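Putative uncharacterized protein PH1404 (Pyrococcus horikoshii, PDB 3AF5) probably terminates transcription by cutting nascent RNA at the RNA polymerase exit channel, acting as a zinc-dependent nuclease of the metallo-beta-lactamase superfamily. Local coordinates at residues 455-460 and 496-501; 505-510 and 530-535; 358-363 and 385-390; 608-613 and 635-640. All coordinates share one frame; numbering follows the deposited sequence.

Contact 1 of 4, residues 455-460 and 496-501; sequences PIYLDG and IFHPVA. With ZN (zinc ion), chain N.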
# COMPACT_ATOMS: atom_id res chain seq x y z
N PRO A 455 -23.74 -18.42 -8.35
CA PRO A 455 -22.47 -18.29 -7.61
C PRO A 455 -21.59 -17.10 -8.03
O PRO A 455 -21.74 -16.54 -9.12
CB PRO A 455 -21.79 -19.64 -7.86
CG PRO A 455 -22.25 -19.97 -9.26
CD PRO A 455 -23.72 -19.61 -9.22
N ILE A 456 -20.66 -16.74 -7.16
CA ILE A 456 -19.72 -15.64 -7.41
C ILE A 456 -18.29 -16.17 -7.28
O ILE A 456 -17.81 -16.43 -6.18
CB ILE A 456 -19.91 -14.49 -6.39
CG1 ILE A 456 -21.27 -13.82 -6.60
CG2 ILE A 456 -18.77 -13.48 -6.54
CD1 ILE A 456 -21.56 -12.71 -5.61
N TYR A 457 -17.62 -16.33 -8.42
CA TYR A 457 -16.25 -16.82 -8.42
C TYR A 457 -15.23 -15.69 -8.28
O TYR A 457 -15.41 -14.59 -8.82
CB TYR A 457 -15.97 -17.60 -9.71
CG TYR A 457 -16.86 -18.80 -9.88
CD1 TYR A 457 -17.86 -18.82 -10.85
CD2 TYR A 457 -16.72 -19.92 -9.05
CE1 TYR A 457 -18.71 -19.92 -10.98
CE2 TYR A 457 -17.57 -21.02 -9.17
CZ TYR A 457 -18.56 -21.01 -10.14
OH TYR A 457 -19.40 -22.09 -10.26
N LEU A 458 -14.15 -15.97 -7.55
CA LEU A 458 -13.08 -15.02 -7.31
C LEU A 458 -11.78 -15.58 -7.89
O LEU A 458 -11.25 -16.57 -7.39
CB LEU A 458 -12.90 -14.78 -5.81
CG LEU A 458 -14.07 -14.25 -5.00
CD1 LEU A 458 -13.61 -14.05 -3.56
CD2 LEU A 458 -14.59 -12.94 -5.59
N ASP A 459 -11.27 -14.95 -8.94
CA ASP A 459 -10.04 -15.42 -9.56
C ASP A 459 -8.97 -14.34 -9.66
O ASP A 459 -9.28 -13.16 -9.85
CB ASP A 459 -10.36 -15.93 -10.98
CG ASP A 459 -9.44 -17.05 -11.42
OD1 ASP A 459 -8.33 -17.17 -10.86
OD2 ASP A 459 -9.83 -17.81 -12.33
N GLY A 460 -7.71 -14.75 -9.52
CA GLY A 460 -6.61 -13.81 -9.66
C GLY A 460 -6.00 -13.25 -8.40
O GLY A 460 -5.59 -12.09 -8.38
N ILE A 496 -20.97 -16.95 -0.24
CA ILE A 496 -21.34 -16.64 -1.62
C ILE A 496 -20.13 -16.54 -2.54
O ILE A 496 -20.25 -16.68 -3.76
CB ILE A 496 -22.15 -15.32 -1.70
CG1 ILE A 496 -21.24 -14.12 -1.42
CG2 ILE A 496 -23.29 -15.35 -0.69
CD1 ILE A 496 -21.95 -12.80 -1.53
N PHE A 497 -18.96 -16.31 -1.96
CA PHE A 497 -17.73 -16.19 -2.75
C PHE A 497 -17.03 -17.52 -2.92
O PHE A 497 -16.79 -18.25 -1.95
CB PHE A 497 -16.81 -15.14 -2.11
CG PHE A 497 -17.42 -13.77 -2.07
CD1 PHE A 497 -17.68 -13.14 -0.86
CD2 PHE A 497 -17.80 -13.13 -3.25
CE1 PHE A 497 -18.31 -11.90 -0.82
CE2 PHE A 497 -18.43 -11.89 -3.22
CZ PHE A 497 -18.69 -11.28 -2.00
N HIS A 498 -16.70 -17.83 -4.17
CA HIS A 498 -16.05 -19.09 -4.51
C HIS A 498 -14.70 -18.89 -5.21
O HIS A 498 -14.64 -18.65 -6.41
CB HIS A 498 -16.99 -19.91 -5.40
CG HIS A 498 -16.67 -21.37 -5.45
ND1 HIS A 498 -17.03 -22.24 -4.44
CD2 HIS A 498 -16.00 -22.11 -6.36
CE1 HIS A 498 -16.59 -23.45 -4.73
NE2 HIS A 498 -15.96 -23.40 -5.89
N PRO A 499 -13.60 -18.99 -4.44
CA PRO A 499 -12.24 -18.83 -4.98
C PRO A 499 -11.94 -19.88 -6.06
O PRO A 499 -12.15 -21.07 -5.84
CB PRO A 499 -11.36 -19.02 -3.75
CG PRO A 499 -12.22 -18.57 -2.63
CD PRO A 499 -13.57 -19.14 -2.98
N VAL A 500 -11.44 -19.44 -7.22
CA VAL A 500 -11.11 -20.37 -8.30
C VAL A 500 -9.76 -21.02 -7.98
O VAL A 500 -8.72 -20.36 -7.98
CB VAL A 500 -11.04 -19.64 -9.66
CG1 VAL A 500 -10.73 -20.62 -10.78
CG2 VAL A 500 -12.37 -18.94 -9.93
N ALA A 501 -9.79 -22.32 -7.70
CA ALA A 501 -8.60 -23.08 -7.32
C ALA A 501 -7.48 -23.21 -8.34
O ALA A 501 -6.31 -23.08 -7.98
CB ALA A 501 -9.01 -24.46 -6.84
ZN ZN N . -14.05 -24.79 -6.23
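Ile-456 and Phe-497 are brought side by side by first torsions of almost equal value: at chi1 -67° the isoleucine holds CG2 anti to its own backbone N, and at -62° the phenylalanine holds CG beside its N. The two side chains point the same way, and CG2 of Ile-456 comes up to the ring edge, 3.4 Å from Phe-497 CD2. Leu-458 crosses the same phenylalanine nearer its root, CD1 lying 3.7 Å from Phe-497 CB. Helix 435-447 packs on this side, with Met-440 touching both Leu-458 and Phe-497.

The backbones run parallel. His-498 N donates to Ile-456 O at 2.7 Å, Leu-458 N to His-498 O at 3.0 Å, and Val-500 N to Leu-458 O at 2.9 Å. This is the rim of the six-stranded parallel sheet of the Beta-Casp domain: strand 497-499 is outermost, and strand 456-459 is hydrogen-bonded on its other side to strand 516-520. The chain between the two strands is helical and loop, which makes the unit a beta-alpha-beta crossover.

On the other face Tyr-457 and His-498 also point the same way, their ring planes 81° apart. His-498 CD2 meets the tyrosine at its edge, 3.4 Å from Tyr-457 CE2, while His-498 NE2 binds a zinc ion at 2.4 Å, together with Glu-505. Just after strand 497-499, Val-500 crosses Asp-459 obliquely, CG1 lying 3.3 Å from Asp-459 OD2. The same OD2 is hydrogen-bonded to Tyr-533 OH and salt-bridged to Arg-506 NE.

Contact 2 of 4, residues 505-510 and 530-535; sequences ERQDII and SVEYFK. With ZN (zinc ion), chain N.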
# COMPACT_ATOMS: atom_id res chain seq x y z
N GLU A 505 -10.54 -25.70 -13.05
CA GLU A 505 -11.80 -25.16 -12.57
C GLU A 505 -12.13 -23.90 -13.38
O GLU A 505 -13.28 -23.69 -13.75
CB GLU A 505 -11.70 -24.84 -11.08
CG GLU A 505 -12.93 -24.18 -10.49
CD GLU A 505 -12.89 -24.09 -8.97
OE1 GLU A 505 -11.79 -23.94 -8.41
OE2 GLU A 505 -13.97 -24.15 -8.34
N ARG A 506 -11.12 -23.09 -13.67
CA ARG A 506 -11.37 -21.88 -14.45
C ARG A 506 -12.00 -22.28 -15.78
O ARG A 506 -12.98 -21.67 -16.22
CB ARG A 506 -10.07 -21.12 -14.72
CG ARG A 506 -10.26 -19.91 -15.64
CD ARG A 506 -8.97 -19.14 -15.84
NE ARG A 506 -8.33 -18.88 -14.55
CZ ARG A 506 -7.16 -19.39 -14.18
NH1 ARG A 506 -6.67 -19.10 -12.98
NH2 ARG A 506 -6.47 -20.16 -15.01
N GLN A 507 -11.43 -23.30 -16.42
CA GLN A 507 -11.96 -23.77 -17.70
C GLN A 507 -13.34 -24.39 -17.52
O GLN A 507 -14.24 -24.18 -18.34
CB GLN A 507 -11.00 -24.77 -18.35
CG GLN A 507 -11.34 -25.06 -19.80
CD GLN A 507 -11.42 -23.80 -20.65
OE1 GLN A 507 -10.44 -23.07 -20.79
NE2 GLN A 507 -12.60 -23.53 -21.21
N ASP A 508 -13.53 -25.14 -16.43
CA ASP A 508 -14.83 -25.74 -16.17
C ASP A 508 -15.88 -24.61 -16.10
O ASP A 508 -16.92 -24.68 -16.76
CB ASP A 508 -14.82 -26.51 -14.84
CG ASP A 508 -13.90 -27.71 -14.88
OD1 ASP A 508 -13.72 -28.35 -13.81
OD2 ASP A 508 -13.35 -28.02 -15.96
N ILE A 509 -15.57 -23.58 -15.30
CA ILE A 509 -16.45 -22.42 -15.12
C ILE A 509 -16.92 -21.89 -16.47
O ILE A 509 -18.11 -21.64 -16.69
CB ILE A 509 -15.72 -21.24 -14.41
CG1 ILE A 509 -15.15 -21.67 -13.05
CG2 ILE A 509 -16.68 -20.06 -14.26
CD1 ILE A 509 -16.17 -22.16 -12.05
N ILE A 510 -15.97 -21.70 -17.38
CA ILE A 510 -16.26 -21.16 -18.70
C ILE A 510 -17.12 -22.06 -19.56
O ILE A 510 -18.06 -21.60 -20.20
CB ILE A 510 -14.96 -20.82 -19.45
CG1 ILE A 510 -14.13 -19.84 -18.61
CG2 ILE A 510 -15.28 -20.22 -20.81
CD1 ILE A 510 -12.85 -19.37 -19.27
N SER A 530 -8.59 -12.52 -15.97
CA SER A 530 -9.64 -11.76 -16.62
C SER A 530 -9.51 -11.76 -18.15
O SER A 530 -10.52 -11.67 -18.85
CB SER A 530 -9.70 -10.33 -16.07
OG SER A 530 -8.47 -9.65 -16.18
N VAL A 531 -8.29 -11.88 -18.67
CA VAL A 531 -8.10 -11.91 -20.12
C VAL A 531 -8.59 -13.25 -20.68
O VAL A 531 -9.10 -13.31 -21.80
CB VAL A 531 -6.61 -11.72 -20.53
CG1 VAL A 531 -6.48 -11.78 -22.04
CG2 VAL A 531 -6.09 -10.38 -20.03
N GLU A 532 -8.43 -14.32 -19.91
CA GLU A 532 -8.89 -15.63 -20.35
C GLU A 532 -10.42 -15.61 -20.42
O GLU A 532 -11.01 -15.98 -21.43
CB GLU A 532 -8.43 -16.71 -19.39
CG GLU A 532 -8.89 -18.11 -19.77
CD GLU A 532 -8.15 -19.21 -19.00
OE1 GLU A 532 -8.48 -20.40 -19.20
OE2 GLU A 532 -7.24 -18.87 -18.20
N TYR A 533 -11.05 -15.16 -19.33
CA TYR A 533 -12.51 -15.09 -19.30
C TYR A 533 -13.03 -14.23 -20.45
O TYR A 533 -13.94 -14.64 -21.17
CB TYR A 533 -12.99 -14.53 -17.97
CG TYR A 533 -12.78 -15.46 -16.81
CD1 TYR A 533 -13.50 -16.65 -16.70
CD2 TYR A 533 -11.85 -15.17 -15.83
CE1 TYR A 533 -13.30 -17.52 -15.64
CE2 TYR A 533 -11.63 -16.03 -14.76
CZ TYR A 533 -12.36 -17.20 -14.67
OH TYR A 533 -12.13 -18.04 -13.61
N PHE A 534 -12.44 -13.05 -20.62
CA PHE A 534 -12.86 -12.14 -21.68
C PHE A 534 -12.88 -12.83 -23.04
O PHE A 534 -13.92 -12.89 -23.70
CB PHE A 534 -11.94 -10.93 -21.76
CG PHE A 534 -12.14 -10.08 -22.98
CD1 PHE A 534 -13.32 -9.37 -23.17
CD2 PHE A 534 -11.15 -10.01 -23.97
CE1 PHE A 534 -13.51 -8.59 -24.30
CE2 PHE A 534 -11.34 -9.23 -25.11
CZ PHE A 534 -12.52 -8.52 -25.28
N LYS A 535 -11.73 -13.36 -23.44
CA LYS A 535 -11.54 -14.05 -24.71
C LYS A 535 -12.54 -15.18 -24.99
O LYS A 535 -13.08 -15.27 -26.10
CB LYS A 535 -10.11 -14.60 -24.78
CG LYS A 535 -9.77 -15.35 -26.06
CD LYS A 535 -8.39 -16.00 -25.99
CE LYS A 535 -7.26 -14.98 -26.11
NZ LYS A 535 -7.32 -13.90 -25.08
ZN ZN N . -14.05 -24.79 -6.23
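Arg-506 reaches from its helix between Tyr-533 and Glu-532 of the neighbouring one. Its CB is 3.9 Å from Tyr-533 OH. CG comes nearer to the phenol, 3.3 Å from Tyr-533 OH, and the arginine crosses the tyrosine at about a right angle. One carbon further out, CD has passed to the glutamate and lies against its carboxylate. A bend at chi3 (-48°) then turns the guanidinium. NE makes a salt bridge with Asp-459, the same carboxylate that accepts Tyr-533 OH, so aspartate, arginine and tyrosine tie one another together. At the tip NH2 forms a looser salt bridge, 3.5 Å from Glu-532 OE2, with guanidinium and carboxylate planes 58° apart.

A turn later Ile-510 crosses the tyrosine obliquely, CG1 being 3.8 Å from Tyr-533 CD1. Both Tyr-533 and Ile-509 also rest on Ile-518 of strand 516-520. The segment axes approach to 10.9 Å and run 27° from parallel. Helix 503-511, strand 516-520 and helix 529-537 succeed one another along the chain, and the two helices lie side by side on one face of the parallel sheet, as in the layered alpha/beta fold of the Beta-Casp domain.

Contact 3 of 4, residues 358-363 and 385-390; sequences GLHNIA and RLETLV. With ZN (zinc ion), chain M.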
# COMPACT_ATOMS: atom_id res chain seq x y z
N GLY A 358 9.93 24.18 7.98
CA GLY A 358 8.51 23.92 8.17
C GLY A 358 7.64 24.92 7.43
O GLY A 358 6.42 24.81 7.42
N LEU A 359 8.29 25.90 6.81
CA LEU A 359 7.57 26.93 6.08
C LEU A 359 7.32 26.56 4.62
O LEU A 359 6.72 27.33 3.88
CB LEU A 359 8.34 28.26 6.13
CG LEU A 359 8.23 29.08 7.42
CD1 LEU A 359 8.58 28.24 8.64
CD2 LEU A 359 9.16 30.29 7.29
N HIS A 360 7.77 25.37 4.22
CA HIS A 360 7.59 24.93 2.84
C HIS A 360 7.17 23.46 2.72
O HIS A 360 7.62 22.76 1.82
CB HIS A 360 8.87 25.18 2.05
CG HIS A 360 9.34 26.60 2.09
ND1 HIS A 360 8.76 27.59 1.34
CD2 HIS A 360 10.30 27.20 2.84
CE1 HIS A 360 9.33 28.75 1.62
NE2 HIS A 360 10.27 28.54 2.53
N ASN A 361 6.30 23.01 3.62
CA ASN A 361 5.82 21.63 3.64
C ASN A 361 5.04 21.19 2.40
O ASN A 361 4.31 21.97 1.78
CB ASN A 361 4.97 21.39 4.88
CG ASN A 361 5.79 21.40 6.14
OD1 ASN A 361 5.26 21.27 7.24
ND2 ASN A 361 7.11 21.55 5.98
N ILE A 362 5.21 19.91 2.06
CA ILE A 362 4.56 19.33 0.90
C ILE A 362 3.67 18.15 1.27
O ILE A 362 4.06 17.29 2.06
CB ILE A 362 5.61 18.80 -0.10
CG1 ILE A 362 6.77 19.78 -0.21
CG2 ILE A 362 4.97 18.57 -1.46
CD1 ILE A 362 7.89 19.31 -1.13
N ALA A 363 2.49 18.11 0.69
CA ALA A 363 1.58 17.00 0.91
C ALA A 363 1.38 16.33 -0.45
O ALA A 363 0.97 16.97 -1.42
CB ALA A 363 0.25 17.49 1.45
N ARG A 385 1.06 21.97 9.05
CA ARG A 385 1.49 23.10 8.24
C ARG A 385 1.58 22.61 6.80
O ARG A 385 1.99 21.48 6.55
CB ARG A 385 2.84 23.62 8.74
CG ARG A 385 2.74 24.91 9.55
CD ARG A 385 3.69 24.95 10.75
NE ARG A 385 5.10 25.05 10.38
CZ ARG A 385 6.10 25.09 11.26
NH1 ARG A 385 7.36 25.18 10.84
NH2 ARG A 385 5.85 25.06 12.56
N LEU A 386 1.20 23.44 5.84
CA LEU A 386 1.22 23.00 4.45
C LEU A 386 1.34 24.09 3.40
O LEU A 386 0.45 24.92 3.26
CB LEU A 386 -0.05 22.19 4.18
CG LEU A 386 -0.28 21.73 2.74
CD1 LEU A 386 0.82 20.76 2.37
CD2 LEU A 386 -1.66 21.08 2.58
N GLU A 387 2.43 24.08 2.64
CA GLU A 387 2.61 25.07 1.58
C GLU A 387 2.21 24.51 0.21
O GLU A 387 1.41 25.11 -0.50
CB GLU A 387 4.06 25.57 1.55
CG GLU A 387 4.39 26.40 0.31
CD GLU A 387 5.82 26.98 0.32
OE1 GLU A 387 6.01 28.13 0.77
OE2 GLU A 387 6.76 26.28 -0.13
N THR A 388 2.74 23.34 -0.15
CA THR A 388 2.47 22.74 -1.46
C THR A 388 1.69 21.43 -1.49
O THR A 388 2.07 20.45 -0.84
CB THR A 388 3.80 22.50 -2.22
OG1 THR A 388 4.52 23.74 -2.34
CG2 THR A 388 3.53 21.92 -3.61
N LEU A 389 0.62 21.40 -2.26
CA LEU A 389 -0.19 20.20 -2.39
C LEU A 389 -0.08 19.57 -3.77
O LEU A 389 -0.42 20.20 -4.77
CB LEU A 389 -1.66 20.51 -2.12
CG LEU A 389 -2.61 19.31 -2.25
CD1 LEU A 389 -2.32 18.32 -1.11
CD2 LEU A 389 -4.06 19.78 -2.19
N VAL A 390 0.42 18.33 -3.83
CA VAL A 390 0.53 17.59 -5.09
C VAL A 390 -0.65 16.62 -5.06
O VAL A 390 -0.72 15.77 -4.18
CB VAL A 390 1.85 16.77 -5.17
CG1 VAL A 390 1.90 16.03 -6.50
CG2 VAL A 390 3.06 17.69 -5.03
ZN ZN M . 5.51 30.08 1.03
O HOH W 1 6.38 23.80 -0.55
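His-360 and Glu-387 run side by side, with ND1 of the imidazole held between both carboxylate oxygens. The two bonds are weak by their angles: ND1 of His-360 is 2.8 Å from Glu-387 OE2, which lies in the plane of the ring at its edge, and 2.9 Å from OE1. The carboxylate is turned 60° from the ring. An extended glutamate chain, CG anti to N (chi1 169°), carries OE1 on to a zinc ion, which it binds at 2.0 Å and shares with Glu-612. OE2 also accepts from a water that donates weakly to His-360 O and is hydrogen-bonded to Thr-388 OG1; that hydroxyl has a further partner in Arg-613 NE. The metal and the ring N-H would be expected to favour a charged carboxylate.

Backbone acceptors are also satisfied. Asn-361 O takes two donors, Glu-387 N at 3.0 Å and Thr-388 N at 2.8 Å. Further on, Ala-363 N donates to Thr-388 O at 2.8 Å, and Ala-363 O receives Val-390 N. At the other end Arg-385 NE donates to Gly-358 O at 3.2 Å, approaching from above the carbonyl plane, although the oxygen lies in the plane of the guanidinium.

Ala-363 CB touches the CD1 methyls of both Leu-386 and Leu-389. The strands 362-364 and 388-392 so paired are parallel neighbours in the middle of a seven-stranded mixed sheet, one of the two sheets of the alpha-beta/beta-alpha sandwich that defines the metallo-beta-lactamase fold.

Contact 4 of 4, residues 608-613 and 635-640; sequences RPRPER and FGISTR. With ZN (zinc ion), chain M.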
# COMPACT_ATOMS: atom_id res chain seq x y z
N ARG A 608 -7.00 21.93 4.78
CA ARG A 608 -6.56 22.95 5.72
C ARG A 608 -5.25 22.49 6.36
O ARG A 608 -5.13 21.33 6.77
CB ARG A 608 -7.64 23.13 6.80
CG ARG A 608 -7.82 24.54 7.31
CD ARG A 608 -8.42 25.48 6.25
NE ARG A 608 -9.67 24.97 5.69
CZ ARG A 608 -10.46 25.68 4.89
NH1 ARG A 608 -10.15 26.92 4.56
NH2 ARG A 608 -11.57 25.14 4.40
N PRO A 609 -4.24 23.37 6.44
CA PRO A 609 -4.24 24.76 5.96
C PRO A 609 -4.30 24.93 4.44
O PRO A 609 -3.78 24.10 3.70
CB PRO A 609 -2.94 25.33 6.55
CG PRO A 609 -2.08 24.12 6.75
CD PRO A 609 -3.05 23.10 7.26
N ARG A 610 -4.94 26.00 3.99
CA ARG A 610 -5.07 26.27 2.57
C ARG A 610 -3.68 26.36 1.95
O ARG A 610 -2.89 27.23 2.29
CB ARG A 610 -5.80 27.59 2.37
CG ARG A 610 -6.03 27.99 0.92
CD ARG A 610 -6.13 29.50 0.82
NE ARG A 610 -6.71 29.99 -0.43
CZ ARG A 610 -7.97 29.79 -0.81
NH1 ARG A 610 -8.81 29.11 -0.03
NH2 ARG A 610 -8.40 30.30 -1.96
N PRO A 611 -3.37 25.45 1.02
CA PRO A 611 -2.06 25.47 0.37
C PRO A 611 -1.81 26.72 -0.48
O PRO A 611 -2.72 27.24 -1.11
CB PRO A 611 -2.08 24.19 -0.47
CG PRO A 611 -3.53 24.02 -0.79
CD PRO A 611 -4.21 24.35 0.51
N GLU A 612 -0.57 27.19 -0.48
CA GLU A 612 -0.19 28.36 -1.26
C GLU A 612 0.02 27.98 -2.71
O GLU A 612 0.05 28.83 -3.60
CB GLU A 612 1.09 28.98 -0.70
CG GLU A 612 0.89 29.75 0.60
CD GLU A 612 2.20 30.18 1.27
OE1 GLU A 612 2.13 30.99 2.23
OE2 GLU A 612 3.28 29.71 0.84
N ARG A 613 0.15 26.68 -2.95
CA ARG A 613 0.39 26.17 -4.29
C ARG A 613 -0.16 24.75 -4.45
O ARG A 613 -0.07 23.93 -3.53
CB ARG A 613 1.89 26.22 -4.55
CG ARG A 613 2.37 25.39 -5.70
CD ARG A 613 3.81 25.74 -6.04
NE ARG A 613 4.68 25.80 -4.86
CZ ARG A 613 5.22 26.93 -4.39
NH1 ARG A 613 4.96 28.08 -4.99
NH2 ARG A 613 6.01 26.90 -3.32
N PHE A 635 -10.58 29.10 -6.81
CA PHE A 635 -10.04 29.40 -5.50
C PHE A 635 -8.90 30.41 -5.53
O PHE A 635 -8.37 30.78 -4.48
CB PHE A 635 -9.54 28.11 -4.84
CG PHE A 635 -10.59 27.05 -4.73
CD1 PHE A 635 -11.57 27.11 -3.73
CD2 PHE A 635 -10.60 25.97 -5.61
CE1 PHE A 635 -12.55 26.12 -3.62
CE2 PHE A 635 -11.58 24.97 -5.51
CZ PHE A 635 -12.55 25.05 -4.51
N GLY A 636 -8.51 30.83 -6.73
CA GLY A 636 -7.42 31.78 -6.85
C GLY A 636 -6.09 31.29 -6.32
O GLY A 636 -5.22 32.10 -6.00
N ILE A 637 -5.90 29.98 -6.23
CA ILE A 637 -4.64 29.42 -5.74
C ILE A 637 -3.71 29.15 -6.92
O ILE A 637 -4.17 28.78 -8.00
CB ILE A 637 -4.87 28.09 -4.98
CG1 ILE A 637 -5.69 28.33 -3.72
CG2 ILE A 637 -3.53 27.44 -4.64
CD1 ILE A 637 -6.13 27.07 -3.02
N SER A 638 -2.41 29.34 -6.72
CA SER A 638 -1.46 29.07 -7.80
C SER A 638 -1.48 27.58 -8.11
O SER A 638 -1.42 26.75 -7.20
CB SER A 638 -0.05 29.47 -7.38
OG SER A 638 0.06 30.88 -7.32
N THR A 639 -1.56 27.23 -9.38
CA THR A 639 -1.59 25.82 -9.77
C THR A 639 -0.69 25.55 -10.96
O THR A 639 -0.28 26.46 -11.67
CB THR A 639 -3.02 25.38 -10.16
OG1 THR A 639 -3.47 26.16 -11.28
CG2 THR A 639 -3.99 25.56 -8.99
N ARG A 640 -0.37 24.28 -11.18
CA ARG A 640 0.45 23.88 -12.32
C ARG A 640 0.35 22.40 -12.62
O ARG A 640 0.38 21.58 -11.70
CB ARG A 640 1.92 24.24 -12.11
CG ARG A 640 2.80 23.67 -13.22
CD ARG A 640 4.12 24.35 -13.22
NE ARG A 640 3.94 25.79 -13.34
CZ ARG A 640 4.76 26.70 -12.83
NH1 ARG A 640 5.84 26.31 -12.15
NH2 ARG A 640 4.49 27.99 -12.99
ZN ZN M . 5.51 30.08 1.03
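Arg-610 lies obliquely across Ile-637 where the loop before strand 613-617 meets the turn that leads into the outermost strand, 638-640, of a mixed sheet of the metallo-beta-lactamase fold. Strand 613-617, helix 621-635 and strand 638-640 form a beta-alpha-beta crossover, and this contact is at its entry and exit. Ile-637 CD1 is over one face of the guanidinium, offset toward its rim and 3.8 Å above the plane. The arginine reaches there with CG anti to its backbone N (chi1 -179°) and a chain extended to NE. Its NH2 ends 2.6 Å from Phe-635 O, which lies near the guanidinium plane at the edge. The other branch of the isoleucine turns to the loop backbone, CG2 being 3.6 Å from Pro-611 O. Beyond it, Arg-613 CA makes a CA-H...O contact of 3.5 Å with Ser-638 O.

Several neighbours set these groups in place. Gly-636, with positive phi (62°), takes the chain out of helix 621-635 just ahead of Ile-637, which also packs on Ile-614. The Phe-635 ring leads away to helix 597-606, against Met-601, Val-604 and Ala-605. Glu-612 starts away from 635-640, and its extended chain brings OE2 to a zinc ion at 2.3 Å.

Overall arrangement
The four contacts form two pairs on different domains. Along the chain contact 3 comes first, then contacts 1 and 2 in the Beta-Casp domain, and contact 4 last, so the metallo-beta-lactamase fold is completed by chain returning after the Beta-Casp insertion. Contacts 1 and 2 have centres 12 Å apart and touch through Asp-459 of contact 1 and a common zinc ion. Contacts 3 and 4, with centres 10 Å apart, belong to one mixed sheet, where strand 388-392 pairs with strand 613-617; they share another zinc. The centres of contacts 1 and 3 are 44 Å apart. Neither of these zinc ions is one of the two at the nuclease site, whose ligands include His-256 and Asp-367.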